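Local atomic coordinates of pumilio homolog 23 (Arabidopsis thaliana, PDB entry 5WZJ), a protein that binds RNA sequence-specifically through pumilio repeats, recognising an 18S rRNA sequence, and probably regulates translation and stability of target mRNAs. Residues H129-V134 with R153-L158; T462-S467 with R493-E498; S467-I472 with S506-K511. All blocks are in the same frame, centred on the assembly; numbering follows the deposited sequence. Where two conformers were deposited one is given.

Contact 1 (H129-V134 with R153-L158). With nucleotides of chain B.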
loop_
_atom_site.group_PDB
_atom_site.type_symbol
_atom_site.label_atom_id
_atom_site.label_comp_id
_atom_site.label_asym_id
_atom_site.label_seq_id
_atom_site.Cartn_x
_atom_site.Cartn_y
_atom_site.Cartn_z
ATOM N N HIS A 129 8.319 7.565 -28.194
ATOM C CA HIS A 129 9.668 8.019 -28.518
ATOM C C HIS A 129 9.723 9.535 -28.673
ATOM O O HIS A 129 10.630 10.191 -28.143
ATOM C CB HIS A 129 10.188 7.339 -29.784
ATOM C CG HIS A 129 11.584 7.752 -30.141
ATOM N ND1 HIS A 129 12.690 7.318 -29.440
ATOM C CD2 HIS A 129 12.050 8.593 -31.095
ATOM C CE1 HIS A 129 13.780 7.847 -29.966
ATOM N NE2 HIS A 129 13.419 8.631 -30.967
ATOM N N SER A 130 8.757 10.121 -29.389
ATOM C CA SER A 130 8.803 11.566 -29.592
ATOM C C SER A 130 8.723 12.306 -28.255
ATOM O O SER A 130 9.412 13.313 -28.053
ATOM C CB SER A 130 7.684 12.007 -30.545
ATOM O OG SER A 130 6.414 11.716 -30.001
ATOM N N ILE A 131 7.940 11.777 -27.312
ATOM C CA ILE A 131 7.798 12.403 -25.998
ATOM C C ILE A 131 9.068 12.214 -25.171
ATOM O O ILE A 131 9.573 13.158 -24.554
ATOM C CB ILE A 131 6.567 11.828 -25.268
ATOM C CG1 ILE A 131 5.278 12.224 -25.965
ATOM C CG2 ILE A 131 6.494 12.319 -23.826
ATOM C CD1 ILE A 131 4.060 11.605 -25.288
ATOM N N CYS A 132 9.582 10.982 -25.107
ATOM C CA CYS A 132 10.741 10.724 -24.252
ATOM C C CYS A 132 11.965 11.485 -24.733
ATOM O O CYS A 132 12.789 11.931 -23.919
ATOM C CB CYS A 132 11.041 9.223 -24.197
ATOM S SG CYS A 132 9.781 8.234 -23.323
ATOM N N LYS A 133 12.092 11.653 -26.049
ATOM C CA LYS A 133 13.260 12.321 -26.605
ATOM C C LYS A 133 13.326 13.781 -26.169
ATOM O O LYS A 133 14.396 14.271 -25.792
ATOM C CB LYS A 133 13.233 12.192 -28.123
ATOM C CG LYS A 133 14.474 12.653 -28.839
ATOM C CD LYS A 133 14.499 12.005 -30.220
ATOM C CE LYS A 133 15.070 12.933 -31.282
ATOM N NZ LYS A 133 16.483 13.284 -30.999
ATOM N N VAL A 134 12.193 14.491 -26.202
ATOM C CA VAL A 134 12.211 15.884 -25.757
ATOM C C VAL A 134 12.439 15.951 -24.256
ATOM O O VAL A 134 13.105 16.871 -23.760
ATOM C CB VAL A 134 10.920 16.631 -26.170
ATOM C CG1 VAL A 134 9.700 16.104 -25.421
ATOM C CG2 VAL A 134 11.062 18.134 -25.931
ATOM N N ARG A 153 5.625 10.190 -13.923
ATOM C CA ARG A 153 5.177 8.944 -13.303
ATOM C C ARG A 153 4.241 8.168 -14.223
ATOM O O ARG A 153 4.418 6.962 -14.434
ATOM C CB ARG A 153 4.498 9.248 -11.962
ATOM C CG ARG A 153 5.523 9.536 -10.848
ATOM C CD ARG A 153 4.857 9.930 -9.532
ATOM N NE ARG A 153 4.714 11.377 -9.410
ATOM C CZ ARG A 153 4.066 11.963 -8.407
ATOM N NH1 ARG A 153 3.492 11.219 -7.465
ATOM N NH2 ARG A 153 3.986 13.281 -8.348
ATOM N N ARG A 154 3.224 8.841 -14.770
ATOM C CA ARG A 154 2.306 8.161 -15.683
ATOM C C ARG A 154 3.043 7.659 -16.917
ATOM O O ARG A 154 2.848 6.513 -17.342
ATOM C CB ARG A 154 1.147 9.085 -16.078
ATOM C CG ARG A 154 0.110 8.400 -16.999
ATOM C CD ARG A 154 -1.174 9.241 -17.163
ATOM N NE ARG A 154 -1.805 9.555 -15.885
ATOM C CZ ARG A 154 -2.576 8.707 -15.207
ATOM N NH1 ARG A 154 -2.805 7.494 -15.683
ATOM N NH2 ARG A 154 -3.099 9.063 -14.044
ATOM N N LEU A 155 3.937 8.484 -17.471
ATOM C CA LEU A 155 4.693 8.081 -18.661
ATOM C C LEU A 155 5.579 6.869 -18.389
ATOM O O LEU A 155 5.666 5.962 -19.224
ATOM C CB LEU A 155 5.542 9.247 -19.156
ATOM C CG LEU A 155 6.462 8.935 -20.327
ATOM C CD1 LEU A 155 5.636 8.535 -21.562
ATOM C CD2 LEU A 155 7.347 10.146 -20.613
ATOM N N LEU A 156 6.285 6.861 -17.250
ATOM C CA LEU A 156 7.064 5.690 -16.862
ATOM C C LEU A 156 6.179 4.452 -16.793
ATOM O O LEU A 156 6.546 3.388 -17.298
ATOM C CB LEU A 156 7.747 5.932 -15.509
ATOM C CG LEU A 156 8.922 6.921 -15.502
ATOM C CD1 LEU A 156 9.151 7.463 -14.091
ATOM C CD2 LEU A 156 10.188 6.259 -16.029
ATOM N N CYS A 157 5.007 4.573 -16.153
ATOM C CA CYS A 157 4.095 3.434 -16.043
ATOM C C CYS A 157 3.668 2.939 -17.419
ATOM O O CYS A 157 3.634 1.728 -17.669
ATOM C CB CYS A 157 2.863 3.810 -15.208
ATOM S SG CYS A 157 3.159 3.967 -13.434
ATOM N N LEU A 158 3.347 3.862 -18.324
ATOM C CA LEU A 158 2.948 3.470 -19.671
ATOM C C LEU A 158 4.071 2.725 -20.394
ATOM O O LEU A 158 3.816 1.731 -21.085
ATOM C CB LEU A 158 2.526 4.707 -20.461
ATOM C CG LEU A 158 2.015 4.468 -21.880
ATOM C CD1 LEU A 158 0.950 3.394 -21.862
ATOM C CD2 LEU A 158 1.471 5.765 -22.488
ATOM P P C B 9 0.529 16.290 1.247
ATOM O OP1 C B 9 -0.095 17.542 1.745
ATOM O OP2 C B 9 -0.187 14.998 1.410
ATOM O "O5'" C B 9 0.801 16.428 -0.324
ATOM C "C5'" C B 9 1.510 17.529 -0.884
ATOM C "C4'" C B 9 1.587 17.382 -2.386
ATOM O "O4'" C B 9 2.380 16.226 -2.717
ATOM C "C3'" C B 9 0.241 17.185 -3.085
ATOM O "O3'" C B 9 -0.185 18.423 -3.622
ATOM C "C2'" C B 9 0.493 16.135 -4.182
ATOM O "O2'" C B 9 0.442 16.716 -5.480
ATOM C "C1'" C B 9 1.919 15.635 -3.898
ATOM N N1 C B 9 2.012 14.166 -3.774
ATOM C C2 C B 9 2.339 13.488 -4.939
ATOM O O2 C B 9 2.523 14.180 -5.961
ATOM N N3 C B 9 2.449 12.134 -4.911
ATOM C C4 C B 9 2.230 11.474 -3.775
ATOM N N4 C B 9 2.338 10.142 -3.784
ATOM C C5 C B 9 1.891 12.159 -2.561
ATOM C C6 C B 9 1.791 13.496 -2.600
#
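Two neighbouring helices of a pumilio repeat array meet here: Leu-155 on helix 146-160, within Pumilio 3, points at Ile-131 and Cys-132 of helix 121-137, which runs into the start of the same repeat. A single methyl group does the touching. CD2 of Leu-155 lies 4.0 Å from CG2 of Ile-131 and 4.1 Å from SG of Cys-132, so it is shared between two consecutive residues of the facing helix. The side chains of Ile-131 and Leu-155 run antiparallel, each passing alongside the other. CG of Leu-155 stands opposite the backbone N (chi1 176°), while CG1 of Ile-131 lies beside its own N, which leaves CG2 as the branch offered to the leucine. No hydrogen bond crosses between the two helices; all three touching residues are buried, and CA atoms of Cys-132 and Leu-155 are 8.7 Å apart. Leu-108 and Leu-208, from helices 100-112 and 202-213, add further apolar contacts to Leu-155.

Helix 146-160 also reads the RNA, as PUF repeats do, with an arginine two residues before the leucine. Arg-153 bends at chi3 and presents its guanidinium edge to C9 of chain B, C2 of the base lying in the guanidinium plane. Backbone O atoms of Ser-149 and Tyr-170 take hydrogen bonds from NE and NH1 respectively, which limits how the group can turn. Two N-H groups then grip the cytosine: NH1 donates to N3 of C9 at 2.9 Å (161°), and NH2 donates to O2 of C9 at 2.9 Å (167°).

Contact 2 (T462-S467 with R493-E498). With nucleotides of chain B.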
loop_
_atom_site.group_PDB
_atom_site.type_symbol
_atom_site.label_atom_id
_atom_site.label_comp_id
_atom_site.label_asym_id
_atom_site.label_seq_id
_atom_site.Cartn_x
_atom_site.Cartn_y
_atom_site.Cartn_z
ATOM N N THR A 462 -13.967 -6.431 21.698
ATOM C CA THR A 462 -12.907 -6.646 20.716
ATOM C C THR A 462 -13.485 -7.126 19.393
ATOM O O THR A 462 -13.103 -6.644 18.321
ATOM C CB THR A 462 -11.890 -7.660 21.251
ATOM O OG1 THR A 462 -11.399 -7.222 22.527
ATOM C CG2 THR A 462 -10.705 -7.839 20.260
ATOM N N ALA A 463 -14.429 -8.072 19.456
ATOM C CA ALA A 463 -15.030 -8.612 18.241
ATOM C C ALA A 463 -15.797 -7.547 17.466
ATOM O O ALA A 463 -15.865 -7.605 16.235
ATOM C CB ALA A 463 -15.960 -9.772 18.589
ATOM N N LYS A 464 -16.374 -6.574 18.161
ATOM C CA LYS A 464 -17.126 -5.506 17.515
ATOM C C LYS A 464 -16.236 -4.422 16.933
ATOM O O LYS A 464 -16.755 -3.476 16.344
ATOM C CB LYS A 464 -18.099 -4.868 18.510
ATOM C CG LYS A 464 -19.147 -5.838 19.055
ATOM C CD LYS A 464 -20.067 -5.155 20.058
ATOM C CE LYS A 464 -20.889 -6.198 20.802
ATOM N NZ LYS A 464 -21.793 -5.608 21.830
ATOM N N ASP A 465 -14.925 -4.523 17.098
ATOM C CA ASP A 465 -13.992 -3.531 16.586
ATOM C C ASP A 465 -13.420 -4.042 15.272
ATOM O O ASP A 465 -13.027 -5.208 15.177
ATOM C CB ASP A 465 -12.869 -3.267 17.596
ATOM C CG ASP A 465 -11.895 -2.195 17.128
ATOM O OD1 ASP A 465 -11.010 -2.495 16.292
ATOM O OD2 ASP A 465 -12.007 -1.054 17.610
ATOM N N SER A 466 -13.369 -3.169 14.260
ATOM C CA SER A 466 -12.941 -3.607 12.933
ATOM C C SER A 466 -11.465 -3.993 12.885
ATOM O O SER A 466 -11.064 -4.734 11.977
ATOM C CB SER A 466 -13.240 -2.516 11.893
ATOM O OG SER A 466 -12.553 -1.318 12.211
ATOM N N SER A 467 -10.651 -3.522 13.835
ATOM C CA SER A 467 -9.292 -4.039 13.988
ATOM C C SER A 467 -9.221 -5.199 14.982
ATOM O O SER A 467 -8.551 -6.208 14.715
ATOM C CB SER A 467 -8.343 -2.920 14.438
ATOM O OG SER A 467 -8.354 -1.848 13.506
ATOM N N ARG A 493 -21.109 -15.797 23.373
ATOM C CA ARG A 493 -22.510 -16.199 23.346
ATOM C C ARG A 493 -23.400 -15.063 23.821
ATOM O O ARG A 493 -23.060 -14.326 24.750
ATOM C CB ARG A 493 -22.743 -17.434 24.219
ATOM C CG ARG A 493 -22.206 -18.730 23.618
ATOM C CD ARG A 493 -22.751 -19.970 24.334
ATOM N NE ARG A 493 -24.195 -20.137 24.173
ATOM C CZ ARG A 493 -24.855 -21.258 24.469
ATOM N NH1 ARG A 493 -24.193 -22.314 24.929
ATOM N NH2 ARG A 493 -26.172 -21.327 24.302
ATOM N N GLY A 494 -24.552 -14.928 23.182
ATOM C CA GLY A 494 -25.419 -13.801 23.434
ATOM C C GLY A 494 -25.105 -12.579 22.608
ATOM O O GLY A 494 -25.869 -11.606 22.651
ATOM N N HIS A 495 -24.016 -12.593 21.839
ATOM C CA HIS A 495 -23.631 -11.430 21.053
ATOM C C HIS A 495 -23.467 -11.736 19.581
ATOM O O HIS A 495 -23.087 -10.844 18.815
ATOM C CB HIS A 495 -22.333 -10.818 21.599
ATOM C CG HIS A 495 -22.505 -10.191 22.942
ATOM N ND1 HIS A 495 -22.334 -10.892 24.115
ATOM C CD2 HIS A 495 -22.879 -8.940 23.299
ATOM C CE1 HIS A 495 -22.581 -10.097 25.141
ATOM N NE2 HIS A 495 -22.916 -8.908 24.673
ATOM N N PHE A 496 -23.728 -12.970 19.162
ATOM C CA PHE A 496 -23.528 -13.282 17.757
ATOM C C PHE A 496 -24.518 -12.535 16.877
ATOM O O PHE A 496 -24.182 -12.184 15.739
ATOM C CB PHE A 496 -23.615 -14.792 17.538
ATOM C CG PHE A 496 -22.445 -15.537 18.124
ATOM C CD1 PHE A 496 -21.197 -15.485 17.508
ATOM C CD2 PHE A 496 -22.583 -16.260 19.300
ATOM C CE1 PHE A 496 -20.102 -16.164 18.042
ATOM C CE2 PHE A 496 -21.482 -16.949 19.843
ATOM C CZ PHE A 496 -20.246 -16.895 19.211
ATOM N N GLY A 497 -25.725 -12.269 17.385
ATOM C CA GLY A 497 -26.694 -11.514 16.601
ATOM C C GLY A 497 -26.205 -10.111 16.286
ATOM O O GLY A 497 -26.197 -9.685 15.128
ATOM N N GLU A 498 -25.760 -9.387 17.318
ATOM C CA GLU A 498 -25.242 -8.038 17.117
ATOM C C GLU A 498 -23.997 -8.049 16.238
ATOM O O GLU A 498 -23.842 -7.194 15.357
ATOM C CB GLU A 498 -24.947 -7.390 18.470
ATOM C CG GLU A 498 -24.576 -5.925 18.364
ATOM C CD GLU A 498 -24.053 -5.356 19.669
ATOM O OE1 GLU A 498 -24.266 -5.989 20.730
ATOM O OE2 GLU A 498 -23.422 -4.276 19.625
ATOM P P A B 3 -12.019 -1.666 5.158
ATOM O OP1 A B 3 -12.463 -0.398 4.514
ATOM O OP2 A B 3 -11.085 -2.580 4.454
ATOM O "O5'" A B 3 -11.389 -1.277 6.569
ATOM C "C5'" A B 3 -12.114 -0.488 7.507
ATOM C "C4'" A B 3 -11.346 -0.331 8.799
ATOM O "O4'" A B 3 -11.223 -1.621 9.450
ATOM C "C3'" A B 3 -9.907 0.164 8.671
ATOM O "O3'" A B 3 -9.825 1.575 8.563
ATOM C "C2'" A B 3 -9.237 -0.394 9.926
ATOM O "O2'" A B 3 -9.506 0.417 11.063
ATOM C "C1'" A B 3 -9.975 -1.719 10.105
ATOM N N9 A B 3 -9.240 -2.865 9.544
ATOM C C8 A B 3 -9.572 -3.620 8.441
ATOM N N7 A B 3 -8.726 -4.607 8.217
ATOM C C5 A B 3 -7.791 -4.490 9.254
ATOM C C6 A B 3 -6.643 -5.223 9.599
ATOM N N6 A B 3 -6.205 -6.274 8.901
ATOM N N1 A B 3 -5.944 -4.843 10.699
ATOM C C2 A B 3 -6.363 -3.790 11.404
ATOM N N3 A B 3 -7.428 -3.022 11.178
ATOM C C4 A B 3 -8.100 -3.425 10.081
#
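Lys-464 reaches Glu-498 in a hydrogen-bonded salt bridge, with NZ of Lys-464 2.7 Å from OE1 of Glu-498. The ammonium meets that oxygen from above the carboxylate plane, 41° out of it, and also lies 3.0 Å from OE2 of Glu-498, so it sits to one side of the plane, within reach of both oxygens. Both chains are stretched out and lie roughly perpendicular. CE and CD of the lysine follow its nitrogen along the carboxylate, CD coming 3.5 Å from OE2 of Glu-498. His-495, at the N-cap position of helix 496-501, approaches the same ammonium obliquely, its CD2 being 3.8 Å from NZ of Lys-464.

This surface bridge joins Pumilio 7 to Pumilio 8, from the turn after helix 456-463 to the first turn of the next repeat's helix. Beyond the lysine the turn becomes part of the RNA site. Asp-465 OD1 accepts from N of Ser-467 at 2.7 Å, a capping bond met on the anti side and 30° out of the carboxylate plane; Gly-468 N and Met-425 N also donate to this carboxylate. The two serines that follow hold A3 of chain B at different places: Ser-466 OG donates to the ribose O4' of A3 at 3.1 Å, and Ser-467 OG to the base N3 of A3 at 2.8 Å. Farther from the RNA, Lys-464 and Ala-463 pack on Leu-499 of helix 496-501.

Contact 3 (S467-I472 with S506-K511). With nucleotides of chain B.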
loop_
_atom_site.group_PDB
_atom_site.type_symbol
_atom_site.label_atom_id
_atom_site.label_comp_id
_atom_site.label_asym_id
_atom_site.label_seq_id
_atom_site.Cartn_x
_atom_site.Cartn_y
_atom_site.Cartn_z
ATOM N N SER A 467 -10.651 -3.522 13.835
ATOM C CA SER A 467 -9.292 -4.039 13.988
ATOM C C SER A 467 -9.221 -5.199 14.982
ATOM O O SER A 467 -8.551 -6.208 14.715
ATOM C CB SER A 467 -8.343 -2.920 14.438
ATOM O OG SER A 467 -8.354 -1.848 13.506
ATOM N N GLY A 468 -9.896 -5.073 16.130
ATOM C CA GLY A 468 -9.887 -6.152 17.111
ATOM C C GLY A 468 -10.437 -7.460 16.569
ATOM O O GLY A 468 -9.957 -8.540 16.918
ATOM N N ALA A 469 -11.460 -7.389 15.715
ATOM C CA ALA A 469 -12.017 -8.615 15.139
ATOM C C ALA A 469 -10.954 -9.403 14.374
ATOM O O ALA A 469 -10.950 -10.644 14.393
ATOM C CB ALA A 469 -13.206 -8.279 14.230
ATOM N N ARG A 470 -10.018 -8.701 13.719
ATOM C CA ARG A 470 -8.918 -9.380 13.030
ATOM C C ARG A 470 -8.013 -10.133 14.001
ATOM O O ARG A 470 -7.466 -11.188 13.659
ATOM C CB ARG A 470 -8.094 -8.371 12.233
ATOM C CG ARG A 470 -8.921 -7.553 11.247
ATOM C CD ARG A 470 -9.413 -8.408 10.097
ATOM N NE ARG A 470 -9.683 -7.571 8.932
ATOM C CZ ARG A 470 -9.524 -7.952 7.668
ATOM N NH1 ARG A 470 -9.102 -9.176 7.382
ATOM N NH2 ARG A 470 -9.785 -7.096 6.684
ATOM N N VAL A 471 -7.820 -9.597 15.210
ATOM C CA VAL A 471 -7.002 -10.292 16.205
ATOM C C VAL A 471 -7.658 -11.613 16.597
ATOM O O VAL A 471 -7.016 -12.674 16.598
ATOM C CB VAL A 471 -6.760 -9.389 17.434
ATOM C CG1 VAL A 471 -5.908 -10.118 18.488
ATOM C CG2 VAL A 471 -6.048 -8.090 17.015
ATOM N N ILE A 472 -8.953 -11.562 16.934
ATOM C CA ILE A 472 -9.694 -12.776 17.283
ATOM C C ILE A 472 -9.624 -13.807 16.157
ATOM O O ILE A 472 -9.397 -15.001 16.399
ATOM C CB ILE A 472 -11.148 -12.414 17.646
ATOM C CG1 ILE A 472 -11.164 -11.661 18.984
ATOM C CG2 ILE A 472 -12.032 -13.675 17.718
ATOM C CD1 ILE A 472 -12.534 -11.166 19.369
ATOM N N SER A 506 -19.327 -9.722 11.099
ATOM C CA SER A 506 -19.974 -10.833 10.416
ATOM C C SER A 506 -18.960 -11.886 9.987
ATOM O O SER A 506 -19.253 -13.088 10.034
ATOM C CB SER A 506 -20.775 -10.331 9.215
ATOM O OG SER A 506 -19.940 -9.899 8.149
ATOM N N PHE A 507 -17.763 -11.456 9.564
ATOM C CA PHE A 507 -16.696 -12.414 9.288
ATOM C C PHE A 507 -16.340 -13.197 10.540
ATOM O O PHE A 507 -16.035 -14.391 10.468
ATOM C CB PHE A 507 -15.441 -11.707 8.767
ATOM C CG PHE A 507 -15.585 -11.107 7.388
ATOM C CD1 PHE A 507 -16.043 -9.803 7.226
ATOM C CD2 PHE A 507 -15.216 -11.830 6.264
ATOM C CE1 PHE A 507 -16.154 -9.248 5.965
ATOM C CE2 PHE A 507 -15.325 -11.282 5.005
ATOM C CZ PHE A 507 -15.793 -9.988 4.855
ATOM N N THR A 508 -16.344 -12.529 11.695
ATOM C CA THR A 508 -16.014 -13.205 12.941
ATOM C C THR A 508 -17.062 -14.258 13.291
ATOM O O THR A 508 -16.716 -15.351 13.758
ATOM C CB THR A 508 -15.863 -12.177 14.064
ATOM O OG1 THR A 508 -14.946 -11.149 13.654
ATOM C CG2 THR A 508 -15.347 -12.841 15.339
ATOM N N VAL A 509 -18.346 -13.961 13.057
ATOM C CA VAL A 509 -19.391 -14.964 13.273
ATOM C C VAL A 509 -19.118 -16.203 12.427
ATOM O O VAL A 509 -19.187 -17.340 12.908
ATOM C CB VAL A 509 -20.779 -14.373 12.967
ATOM C CG1 VAL A 509 -21.846 -15.461 13.053
ATOM C CG2 VAL A 509 -21.093 -13.234 13.926
ATOM N N GLU A 510 -18.802 -15.989 11.150
ATOM C CA GLU A 510 -18.468 -17.076 10.235
ATOM C C GLU A 510 -17.331 -17.934 10.762
ATOM O O GLU A 510 -17.370 -19.165 10.665
ATOM C CB GLU A 510 -18.033 -16.501 8.896
ATOM C CG GLU A 510 -19.030 -16.463 7.804
ATOM C CD GLU A 510 -18.448 -15.738 6.618
ATOM O OE1 GLU A 510 -18.452 -14.481 6.631
ATOM O OE2 GLU A 510 -17.927 -16.428 5.713
ATOM N N LYS A 511 -16.259 -17.293 11.225
ATOM C CA LYS A 511 -15.075 -18.049 11.603
ATOM C C LYS A 511 -15.251 -18.717 12.961
ATOM O O LYS A 511 -14.703 -19.800 13.185
ATOM C CB LYS A 511 -13.851 -17.131 11.552
ATOM C CG LYS A 511 -13.704 -16.529 10.152
ATOM C CD LYS A 511 -12.401 -15.813 9.913
ATOM C CE LYS A 511 -12.377 -15.212 8.502
ATOM N NZ LYS A 511 -11.146 -14.415 8.237
ATOM P P G B 2 -15.441 -4.862 1.514
ATOM O OP1 G B 2 -15.227 -3.503 0.956
ATOM O OP2 G B 2 -14.830 -6.043 0.856
ATOM O "O5'" G B 2 -14.911 -4.805 3.016
ATOM C "C5'" G B 2 -15.644 -4.125 4.024
ATOM C "C4'" G B 2 -14.959 -4.245 5.364
ATOM O "O4'" G B 2 -14.979 -5.615 5.819
ATOM C "C3'" G B 2 -13.490 -3.855 5.389
ATOM O "O3'" G B 2 -13.362 -2.453 5.557
ATOM C "C2'" G B 2 -12.919 -4.660 6.565
ATOM O "O2'" G B 2 -12.992 -3.909 7.771
ATOM C "C1'" G B 2 -13.884 -5.855 6.664
ATOM N N9 G B 2 -13.285 -7.165 6.343
ATOM C C8 G B 2 -12.878 -7.716 5.144
ATOM N N7 G B 2 -12.404 -8.935 5.276
ATOM C C5 G B 2 -12.510 -9.198 6.643
ATOM C C6 G B 2 -12.164 -10.341 7.415
ATOM O O6 G B 2 -11.665 -11.401 7.033
ATOM N N1 G B 2 -12.444 -10.163 8.769
ATOM C C2 G B 2 -12.982 -9.032 9.322
ATOM N N2 G B 2 -13.188 -9.042 10.642
ATOM N N3 G B 2 -13.319 -7.959 8.619
ATOM C C4 G B 2 -13.054 -8.117 7.303
ATOM O "O5'" G B 1 -17.868 -7.315 -1.282
ATOM C "C5'" G B 1 -18.755 -6.306 -0.818
ATOM C "C4'" G B 1 -18.904 -6.342 0.685
ATOM O "O4'" G B 1 -19.618 -7.545 1.079
ATOM C "C3'" G B 1 -17.608 -6.387 1.489
ATOM O "O3'" G B 1 -17.028 -5.099 1.667
ATOM C "C2'" G B 1 -18.048 -7.040 2.797
ATOM O "O2'" G B 1 -18.665 -6.088 3.652
ATOM C "C1'" G B 1 -19.123 -8.021 2.313
ATOM N N9 G B 1 -18.585 -9.383 2.117
ATOM C C8 G B 1 -17.957 -9.886 0.997
ATOM N N7 G B 1 -17.577 -11.130 1.126
ATOM C C5 G B 1 -17.977 -11.471 2.416
ATOM C C6 G B 1 -17.836 -12.694 3.128
ATOM O O6 G B 1 -17.314 -13.749 2.739
ATOM N N1 G B 1 -18.380 -12.605 4.413
ATOM C C2 G B 1 -18.980 -11.487 4.949
ATOM N N2 G B 1 -19.435 -11.606 6.209
ATOM N N3 G B 1 -19.118 -10.339 4.293
ATOM C C4 G B 1 -18.599 -10.403 3.043
ATOM P P A B 3 -12.019 -1.666 5.158
ATOM O OP1 A B 3 -12.463 -0.398 4.514
ATOM O OP2 A B 3 -11.085 -2.580 4.454
ATOM O "O5'" A B 3 -11.389 -1.277 6.569
ATOM C "C5'" A B 3 -12.114 -0.488 7.507
ATOM C "C4'" A B 3 -11.346 -0.331 8.799
ATOM O "O4'" A B 3 -11.223 -1.621 9.450
ATOM C "C3'" A B 3 -9.907 0.164 8.671
ATOM O "O3'" A B 3 -9.825 1.575 8.563
ATOM C "C2'" A B 3 -9.237 -0.394 9.926
ATOM O "O2'" A B 3 -9.506 0.417 11.063
ATOM C "C1'" A B 3 -9.975 -1.719 10.105
ATOM N N9 A B 3 -9.240 -2.865 9.544
ATOM C C8 A B 3 -9.572 -3.620 8.441
ATOM N N7 A B 3 -8.726 -4.607 8.217
ATOM C C5 A B 3 -7.791 -4.490 9.254
ATOM C C6 A B 3 -6.643 -5.223 9.599
ATOM N N6 A B 3 -6.205 -6.274 8.901
ATOM N N1 A B 3 -5.944 -4.843 10.699
ATOM C C2 A B 3 -6.363 -3.790 11.404
ATOM N N3 A B 3 -7.428 -3.022 11.178
ATOM C C4 A B 3 -8.100 -3.425 10.081
#
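Thr-508 of Pumilio 8 faces Ala-469 and Ile-472 of Pumilio 7 where the RNA-reading helices 503-514 and 468-477 of successive PUF repeats lie side by side. Its CB carries two branches with different partners: OG1 of Thr-508 lies 3.4 Å from CB of Ala-469, and CG2 meets CG2 of Ile-472 at 4.2 Å, the two side chains standing nearly perpendicular. With OG1 placed opposite the carbonyl carbon (chi1 -52°), the hydroxyl is also hydrogen-bonded to OE2 of Glu-473.

Above this buried packing, side chains alternate with bases. CB of Phe-507 touches N1 of G2 of chain B; its ring takes C5 of G2 over its centre on one face, while C2 of G1 lies over the opposite face toward the rim, 3.5 Å above the plane. Arg-470, bent at chi2, inserts between G2 and A3. Its guanidinium lies nearly parallel to G2, with C5 of G2 3.3 Å above its plane, whereas A3 is tilted and approaches the other face with N6; both atoms are offset toward the rim. NH2 of Arg-470 adds a weak hydrogen bond to N7 of A3, with an N-H...acceptor angle of only 122°.

The guanines are also read at their edges. Lys-511 NZ, salt-bridged to Glu-473, donates to O6 of G2 at 3.3 Å. N2 of G1 donates to Ser-506 OG at 2.6 Å and to Glu-510 OE1 at 3.1 Å; that same OE1 of Glu-510 receives N1 of G1 at 2.9 Å (157°).

Overall arrangement
Contact 1 comes first along the chain, in the Pumilio 3 region, and closes long before contacts 2 and 3 open. It lies on the opposite side of the chain's centre from them, with centres about 51 Å from contact 2 and 46 Å from contact 3. Contacts 2 and 3 are centred only 8 Å apart, share Ser-467 and alternate along the chain: both join Pumilio 7 to Pumilio 8, one through the turn after helix 456-463 and helix 496-501, the other through helices 468-477 and 503-514. The RNA spans this separation, its first three nucleotides lying at contacts 2 and 3 and C9 at contact 1, consistent with antiparallel reading by the superhelix.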